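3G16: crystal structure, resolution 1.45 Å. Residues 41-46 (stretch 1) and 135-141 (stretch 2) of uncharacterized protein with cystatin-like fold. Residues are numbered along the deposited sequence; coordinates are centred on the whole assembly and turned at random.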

# COMPACT_ATOMS: atom_id res chain seq x y z
N HIS A 41 2.56 11.89 8.14
CA HIS A 41 2.96 10.58 7.58
C HIS A 41 2.71 9.52 8.65
O HIS A 41 3.14 9.67 9.82
CB HIS A 41 4.45 10.57 7.27
CG HIS A 41 4.88 9.56 6.24
ND1 HIS A 41 4.51 8.22 6.25
CD2 HIS A 41 5.74 9.70 5.22
CE1 HIS A 41 5.12 7.60 5.24
NE2 HIS A 41 5.87 8.48 4.59
N TYR A 42 1.96 8.48 8.29
CA TYR A 42 1.66 7.36 9.17
C TYR A 42 2.45 6.15 8.70
O TYR A 42 2.75 5.98 7.50
CB TYR A 42 0.17 7.06 9.13
CG TYR A 42 -0.70 8.19 9.61
CD1 TYR A 42 -0.98 8.33 10.93
CD2 TYR A 42 -1.23 9.14 8.74
CE1 TYR A 42 -1.75 9.38 11.41
CE2 TYR A 42 -2.01 10.18 9.20
CZ TYR A 42 -2.28 10.30 10.53
OH TYR A 42 -3.09 11.34 11.01
N PHE A 43 2.66 5.26 9.67
CA PHE A 43 3.45 4.03 9.49
C PHE A 43 2.80 2.92 10.28
O PHE A 43 1.99 3.18 11.14
CB PHE A 43 4.89 4.22 10.03
CG PHE A 43 5.60 5.36 9.43
CD1 PHE A 43 6.27 5.22 8.25
CD2 PHE A 43 5.61 6.60 10.06
CE1 PHE A 43 6.94 6.27 7.67
CE2 PHE A 43 6.28 7.67 9.49
CZ PHE A 43 6.95 7.53 8.30
N PRO A 44 3.22 1.68 10.00
CA PRO A 44 2.72 0.63 10.88
C PRO A 44 2.92 0.96 12.35
O PRO A 44 3.99 1.52 12.72
CB PRO A 44 3.53 -0.58 10.44
CG PRO A 44 3.85 -0.34 9.04
CD PRO A 44 4.08 1.16 8.93
N ALA A 45 1.99 0.59 13.22
CA ALA A 45 2.17 0.85 14.66
C ALA A 45 3.44 0.09 15.08
O ALA A 45 3.74 -1.03 14.60
CB ALA A 45 0.97 0.41 15.49
N GLY A 46 4.24 0.75 15.89
CA GLY A 46 5.49 0.21 16.37
C GLY A 46 6.68 0.79 15.66
O GLY A 46 7.82 0.59 16.10
N LEU A 135 -3.01 -4.90 14.04
CA LEU A 135 -1.89 -4.49 13.20
C LEU A 135 -2.43 -3.40 12.27
O LEU A 135 -3.05 -3.69 11.25
CB LEU A 135 -1.34 -5.70 12.47
CG LEU A 135 -0.55 -6.68 13.33
CD1 LEU A 135 -0.27 -7.97 12.59
CD2 LEU A 135 0.75 -5.99 13.79
N GLU A 136 -2.23 -2.14 12.64
CA GLU A 136 -2.78 -1.02 11.94
C GLU A 136 -1.81 0.17 12.06
O GLU A 136 -0.78 0.02 12.68
CB GLU A 136 -4.19 -0.71 12.42
CG GLU A 136 -4.30 -0.34 13.84
CD GLU A 136 -5.76 -0.33 14.38
OE1 GLU A 136 -6.71 -0.68 13.65
OE2 GLU A 136 -5.96 -0.02 15.59
N LEU A 137 -2.12 1.30 11.43
CA LEU A 137 -1.23 2.45 11.46
C LEU A 137 -1.21 3.09 12.82
O LEU A 137 -2.24 3.28 13.45
CB LEU A 137 -1.68 3.45 10.45
CG LEU A 137 -1.67 3.03 8.99
CD1 LEU A 137 -2.48 4.03 8.16
CD2 LEU A 137 -0.22 2.79 8.45
N GLY A 138 -0.00 3.44 13.26
CA GLY A 138 0.16 4.15 14.52
C GLY A 138 -0.39 5.57 14.45
O GLY A 138 -0.17 6.32 13.50
N ASP A 139 -1.11 5.94 15.49
CA ASP A 139 -1.67 7.28 15.64
C ASP A 139 -2.79 7.68 14.68
O ASP A 139 -3.24 8.84 14.70
CB ASP A 139 -0.58 8.37 15.63
CG ASP A 139 0.39 8.26 16.80
OD1 ASP A 139 -0.03 8.41 17.95
OD2 ASP A 139 1.59 8.03 16.53
N PHE A 140 -3.21 6.76 13.83
CA PHE A 140 -4.25 7.08 12.84
C PHE A 140 -5.63 6.97 13.48
O PHE A 140 -5.93 5.95 14.15
CB PHE A 140 -4.10 6.17 11.63
CG PHE A 140 -5.01 6.53 10.51
CD1 PHE A 140 -4.62 7.51 9.63
CD2 PHE A 140 -6.24 5.94 10.36
CE1 PHE A 140 -5.44 7.90 8.62
CE2 PHE A 140 -7.06 6.32 9.33
CZ PHE A 140 -6.66 7.34 8.46
N ASP A 141 -6.44 8.01 13.33
CA ASP A 141 -7.76 8.05 13.96
C ASP A 141 -8.77 7.28 13.13
O ASP A 141 -9.62 7.85 12.45
CB ASP A 141 -8.16 9.51 14.12
CG ASP A 141 -9.51 9.69 14.77
OD1 ASP A 141 -9.99 8.73 15.41
OD2 ASP A 141 -10.07 10.80 14.52
O HOH W 1 -5.46 10.51 12.27
O HOH W 2 2.35 6.21 12.34

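Two backbones can be joined by a single beta bridge and then part company, and here the gap beside it is spliced by water. Pro44 faces Leu137 with CA atoms 4.4 Å apart. The bonds are made by the residues flanking the bridge, so Pro44, with no amide hydrogen, costs the pairing nothing: Gly138 N donates to Phe43 O at 2.9 Å, and Ala45 N donates to Glu136 O, also at 2.9 Å. Phe43 O additionally receives a CA-H...O contact from Leu137 CA at 3.3 Å. Beyond this pair of bonds, one water accepts from Phe43 N at 2.9 Å and donates to Gly138 O at 2.8 Å, linking groups too far apart to bond directly.

Gly138 lies within a type II turn running from Leu137 to Phe140, and its bare CA lets the chains close to 3.9 Å from Ala45 CA; a CB there would sit a tight 3.4 Å from that same atom.

Tyr42 supplies the main side-chain contact. Phe140 directs its ring edge at the tyrosine face, centroids 5.0 Å apart and planes at 83°, while Gly138 O approaches the tyrosine ring edge, 3.4 Å from Tyr42 CD1. Leu137 CD1 packs 4.1 Å from Tyr42 CB. A second water joins Tyr42 OH, at 2.8 Å, to Asp141 N, at 2.9 Å, so the hydroxyl end of the ring is tied to the other stretch through water.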